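Local structure of ribosome-associated protein Y (PSrp-1) (Clostridium acetobutylicum, 3KA5) at residues M13-A18 with F32-S37; H27-F32 with V40-K45. The protein is a long-form hibernation-promoting factor, here its C-terminal domain, and is probably required for pairing 70S ribosomes into translationally inactive 100S dimers in stationary phase. One frame throughout, in Å; residues are numbered along the deposited sequence.

Contact 1. Residues M13-A18 with F32-S37; sequences MSEEEA and FQNGDS
M13, a selenomethionine, and residues Q33-G35 share two backbone hydrogen bonds, which form a single beta bridge between M13 and N34. M13 N donates to Q33 O over 2.9 Å, in line with the carbonyl (C=O...N angle 174°). The return bond, G35 N to M13 O at 3.0 Å, is nearly straight at hydrogen, but its donor stands well above the plane of the M13 carbonyl. Two waters extend the polar seam. One accepts from E15 N at the first turn of the helix and donates to N34 OD1; the other donates to E15 OE1 and accepts from N34 ND2. N34 OD1 also takes D36 N at 2.7 Å, closing an Asx turn. Outside the two segments, E15 OE2 forms a salt bridge with K4 of the second subunit.

Next to these bonds the F32 ring packs against the start of helix 15-25. A18 CB sits over the centre of one face, a CH-pi contact 3.5 Å from the centroid, while M13 O lies in the ring plane at its edge. M13 CG, set between the backbone N and the carbonyl carbon (chi1 58°), meets F32 CD1 at 3.6 Å, and the selenium stands obliquely to the ring in a Met-aromatic contact. S14 is the helix N-cap, its OG accepting from E17 N at 3.0 Å. The contact thus joins the loop before helix 15-25, and its first turn, to a hairpin strand of this C-terminal domain. M13 O takes the G35 N bond, and N34 OD1 is held by the D36 N-H and, at longer range, a water: the direct polar links between the segments are backbone bonds, and polar side chains join through water.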
# COMPACT_ATOMS: atom_id res chain seq x y z
N MSE B 13 2.17 -9.94 -10.21
CA MSE B 13 3.26 -9.44 -11.04
C MSE B 13 4.53 -9.30 -10.22
O MSE B 13 4.49 -9.37 -8.99
CB MSE B 13 2.89 -8.10 -11.67
CG MSE B 13 2.53 -7.01 -10.69
SE MSE B 13 2.25 -5.33 -11.60
CE MSE B 13 0.47 -5.63 -12.26
N SER B 14 5.64 -9.09 -10.91
CA SER B 14 6.94 -8.94 -10.25
C SER B 14 7.07 -7.53 -9.72
O SER B 14 6.39 -6.61 -10.20
CB SER B 14 8.06 -9.21 -11.25
OG SER B 14 8.14 -8.15 -12.19
N GLU B 15 7.96 -7.33 -8.75
CA GLU B 15 8.15 -6.00 -8.20
C GLU B 15 8.61 -5.02 -9.27
O GLU B 15 8.22 -3.85 -9.25
CB GLU B 15 9.15 -6.04 -7.03
CG GLU B 15 10.46 -6.73 -7.35
CD GLU B 15 11.37 -6.82 -6.15
OE1 GLU B 15 10.93 -7.37 -5.11
OE2 GLU B 15 12.53 -6.35 -6.23
N GLU B 16 9.44 -5.48 -10.21
CA GLU B 16 9.92 -4.62 -11.30
C GLU B 16 8.76 -4.19 -12.19
O GLU B 16 8.68 -3.03 -12.60
CB GLU B 16 10.96 -5.35 -12.17
CG GLU B 16 12.32 -5.57 -11.54
CD GLU B 16 12.34 -6.70 -10.53
OE1 GLU B 16 11.42 -7.55 -10.55
OE2 GLU B 16 13.28 -6.75 -9.71
N GLU B 17 7.89 -5.13 -12.51
CA GLU B 17 6.75 -4.79 -13.35
C GLU B 17 5.84 -3.82 -12.60
O GLU B 17 5.23 -2.94 -13.20
CB GLU B 17 5.94 -6.03 -13.73
CG GLU B 17 4.85 -5.72 -14.75
CD GLU B 17 3.95 -6.91 -15.04
OE1 GLU B 17 4.45 -8.05 -15.00
OE2 GLU B 17 2.75 -6.70 -15.33
N ALA B 18 5.75 -3.97 -11.28
CA ALA B 18 4.92 -3.08 -10.48
C ALA B 18 5.45 -1.65 -10.52
O ALA B 18 4.68 -0.69 -10.61
CB ALA B 18 4.83 -3.58 -9.03
N PHE B 32 0.00 -4.30 -5.21
CA PHE B 32 -0.04 -5.43 -6.12
C PHE B 32 0.21 -6.77 -5.43
O PHE B 32 0.74 -6.82 -4.32
CB PHE B 32 0.99 -5.24 -7.24
CG PHE B 32 2.42 -5.41 -6.79
CD1 PHE B 32 3.16 -6.51 -7.18
CD2 PHE B 32 3.03 -4.45 -5.98
CE1 PHE B 32 4.49 -6.67 -6.78
CE2 PHE B 32 4.35 -4.59 -5.57
CZ PHE B 32 5.09 -5.71 -5.97
N GLN B 33 -0.18 -7.84 -6.10
CA GLN B 33 0.02 -9.18 -5.59
C GLN B 33 1.38 -9.59 -6.14
O GLN B 33 1.53 -9.73 -7.35
CB GLN B 33 -1.07 -10.11 -6.14
CG GLN B 33 -0.87 -11.58 -5.82
CD GLN B 33 -1.30 -11.94 -4.42
OE1 GLN B 33 -0.75 -11.44 -3.44
NE2 GLN B 33 -2.30 -12.81 -4.32
N ASN B 34 2.37 -9.76 -5.27
CA ASN B 34 3.71 -10.14 -5.70
C ASN B 34 3.69 -11.60 -6.14
O ASN B 34 3.39 -12.48 -5.35
CB ASN B 34 4.71 -9.96 -4.55
CG ASN B 34 6.15 -10.08 -5.01
OD1 ASN B 34 6.48 -10.96 -5.80
ND2 ASN B 34 7.01 -9.21 -4.51
N GLY B 35 4.01 -11.84 -7.41
CA GLY B 35 4.00 -13.20 -7.93
C GLY B 35 5.12 -14.08 -7.40
O GLY B 35 5.09 -15.29 -7.58
N ASP B 36 6.11 -13.47 -6.75
CA ASP B 36 7.24 -14.22 -6.20
C ASP B 36 6.92 -14.82 -4.84
O ASP B 36 7.34 -15.93 -4.54
CB ASP B 36 8.46 -13.29 -6.08
CG ASP B 36 9.63 -13.95 -5.37
OD1 ASP B 36 9.55 -14.15 -4.13
OD2 ASP B 36 10.63 -14.27 -6.04
N SER B 37 6.16 -14.09 -4.03
CA SER B 37 5.81 -14.55 -2.70
C SER B 37 4.32 -14.79 -2.50
O SER B 37 3.89 -15.20 -1.42
CB SER B 37 6.29 -13.53 -1.67
OG SER B 37 5.63 -12.29 -1.86
O HOH W 1 8.89 -9.74 -7.65
O HOH W 2 9.71 -9.59 -5.07

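Contact 2. Residues H27-F32 with V40-K45; sequences HNFFVF and VNVVYK
F30 and V43 form one hydrogen-bonded pair of this antiparallel hairpin, and F32 and N41 form the other; F29–Y44 and V31–V42 are the non-hydrogen-bonded pairs. The short strand segments approach to 4.6 Å, with their directions 164° apart. F30 N donates to V43 O at 2.8 Å and V43 N returns the bond to F30 O. In the second pair, N41 N reaches F32 O at 2.8 Å and F32 N gives to N41 O. Just before F29, N28 O accepts a longer bond of 3.3 Å from K45 N. CA-H...O contacts fill in between, among them F29 CA to V43 O.

The side chains divide between two faces. On that of F30, F32, N41 and V43, the F32 ring leans across to the partner strand. Its CG lies between the backbone N and the carbonyl carbon (chi1 71°); farther out, CE2 of the ring touches N41 CB at 3.6 Å and V43 CG1 at 3.7 Å. F32 and V43 cross at about a right angle. The other V43 methyl, CG2, packs against F30 CB and lies at the edge of the F30 ring. On the face of F29, V31, V42 and Y44, V31 CG2 approaches V42 CG2 loosely, F29 CD1 comes obliquely near V42 CG1, and F29 CB faces Y44 CB at 4.0 Å. At the end of the pairing, V31 CG1 also meets V40 CG1 at 3.7 Å.

The face bearing F30 and F32 lies against helix 15-25, where F30 packs on M22 and L25. The opposite face meets the second subunit: F29 stacks on F29 of that subunit, and V31 and V42 pack against its V42 and V31. Strand 51-55 continues the sheet beyond 40-45, with V42 and Y44 bonded to I54 and G52.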
# COMPACT_ATOMS: atom_id res chain seq x y z
N HIS B 27 1.06 7.02 -10.79
CA HIS B 27 0.80 7.02 -9.35
C HIS B 27 2.05 7.14 -8.50
O HIS B 27 3.16 6.94 -8.99
CB HIS B 27 0.01 5.77 -8.98
CG HIS B 27 -1.40 5.80 -9.46
ND1 HIS B 27 -2.49 5.93 -8.61
CD2 HIS B 27 -1.92 5.78 -10.71
CE1 HIS B 27 -3.59 5.98 -9.32
NE2 HIS B 27 -3.28 5.90 -10.60
N ASN B 28 1.85 7.47 -7.22
CA ASN B 28 2.92 7.65 -6.24
C ASN B 28 3.16 6.38 -5.42
O ASN B 28 4.18 6.25 -4.75
CB ASN B 28 2.60 8.82 -5.31
CG ASN B 28 2.66 10.17 -6.01
OD1 ASN B 28 2.19 11.18 -5.49
ND2 ASN B 28 3.25 10.19 -7.20
N PHE B 29 2.20 5.47 -5.45
CA PHE B 29 2.34 4.19 -4.76
C PHE B 29 1.47 3.23 -5.55
O PHE B 29 0.58 3.66 -6.27
CB PHE B 29 1.92 4.29 -3.29
CG PHE B 29 0.45 4.43 -3.08
CD1 PHE B 29 -0.36 3.30 -3.02
CD2 PHE B 29 -0.12 5.67 -2.89
CE1 PHE B 29 -1.74 3.42 -2.78
CE2 PHE B 29 -1.49 5.81 -2.65
CZ PHE B 29 -2.30 4.68 -2.60
N PHE B 30 1.74 1.93 -5.44
CA PHE B 30 1.00 0.95 -6.23
C PHE B 30 0.90 -0.36 -5.46
O PHE B 30 1.91 -0.93 -5.05
CB PHE B 30 1.75 0.76 -7.57
CG PHE B 30 1.01 -0.06 -8.59
CD1 PHE B 30 -0.04 0.49 -9.33
CD2 PHE B 30 1.40 -1.36 -8.86
CE1 PHE B 30 -0.67 -0.25 -10.33
CE2 PHE B 30 0.78 -2.11 -9.86
CZ PHE B 30 -0.26 -1.55 -10.59
N VAL B 31 -0.33 -0.81 -5.23
CA VAL B 31 -0.58 -2.05 -4.49
C VAL B 31 -0.68 -3.20 -5.48
O VAL B 31 -1.36 -3.09 -6.50
CB VAL B 31 -1.91 -1.97 -3.70
CG1 VAL B 31 -2.10 -3.22 -2.87
CG2 VAL B 31 -1.91 -0.72 -2.82
N PHE B 32 0.00 -4.30 -5.21
CA PHE B 32 -0.04 -5.43 -6.12
C PHE B 32 0.21 -6.77 -5.43
O PHE B 32 0.74 -6.82 -4.32
CB PHE B 32 0.99 -5.24 -7.24
CG PHE B 32 2.42 -5.41 -6.79
CD1 PHE B 32 3.16 -6.51 -7.18
CD2 PHE B 32 3.03 -4.45 -5.98
CE1 PHE B 32 4.49 -6.67 -6.78
CE2 PHE B 32 4.35 -4.59 -5.57
CZ PHE B 32 5.09 -5.71 -5.97
N VAL B 40 0.54 -9.67 -0.97
CA VAL B 40 0.31 -8.30 -1.39
C VAL B 40 1.48 -7.45 -0.91
O VAL B 40 1.93 -7.55 0.23
CB VAL B 40 -0.99 -7.73 -0.79
CG1 VAL B 40 -1.07 -6.24 -1.04
CG2 VAL B 40 -2.19 -8.42 -1.40
N ASN B 41 1.98 -6.62 -1.81
CA ASN B 41 3.10 -5.72 -1.54
C ASN B 41 2.70 -4.34 -2.04
O ASN B 41 1.71 -4.19 -2.77
CB ASN B 41 4.35 -6.15 -2.30
CG ASN B 41 5.02 -7.38 -1.71
OD1 ASN B 41 4.55 -7.99 -0.75
ND2 ASN B 41 6.15 -7.75 -2.30
N VAL B 42 3.48 -3.33 -1.68
CA VAL B 42 3.22 -1.97 -2.12
C VAL B 42 4.53 -1.31 -2.52
O VAL B 42 5.48 -1.27 -1.74
CB VAL B 42 2.57 -1.13 -0.99
CG1 VAL B 42 2.25 0.27 -1.50
CG2 VAL B 42 1.30 -1.82 -0.49
N VAL B 43 4.60 -0.81 -3.75
CA VAL B 43 5.80 -0.12 -4.19
C VAL B 43 5.46 1.36 -4.17
O VAL B 43 4.29 1.73 -4.29
CB VAL B 43 6.27 -0.53 -5.62
CG1 VAL B 43 6.91 -1.90 -5.59
CG2 VAL B 43 5.10 -0.53 -6.59
N TYR B 44 6.47 2.20 -3.98
CA TYR B 44 6.24 3.63 -3.93
C TYR B 44 7.52 4.36 -4.31
O TYR B 44 8.60 3.78 -4.32
CB TYR B 44 5.79 4.04 -2.52
CG TYR B 44 6.83 3.80 -1.45
CD1 TYR B 44 7.70 4.82 -1.06
CD2 TYR B 44 6.96 2.55 -0.85
CE1 TYR B 44 8.68 4.60 -0.09
CE2 TYR B 44 7.95 2.32 0.12
CZ TYR B 44 8.80 3.34 0.49
OH TYR B 44 9.78 3.12 1.44
N LYS B 45 7.38 5.63 -4.66
CA LYS B 45 8.53 6.44 -5.04
C LYS B 45 8.95 7.27 -3.83
O LYS B 45 8.12 7.94 -3.23
CB LYS B 45 8.17 7.35 -6.21
CG LYS B 45 9.37 8.01 -6.87
CD LYS B 45 9.02 8.56 -8.24
CE LYS B 45 10.28 8.96 -8.98
NZ LYS B 45 9.98 9.39 -10.38

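How the contacts relate
Both contacts use strand 29-34 and share F32, whose side chain lies on the helix-covered face of the sheet. Contact 2 is the more central: its centre lies about 3 Å from the centre of the chain, that of contact 1 about 8 Å, and it buries 481 Å² against 274 Å². It joins neighbouring strands by regular backbone bonding and apolar packing on both faces, one of them in the dimer interface. Contact 1 joins the helix start to the same strand, through a lone bridge, two waters and the packing of F32 against A18 and M13, with exposed G35 at its margin. A18 CB and V43 CG2, 3.9 Å apart, bring the two together.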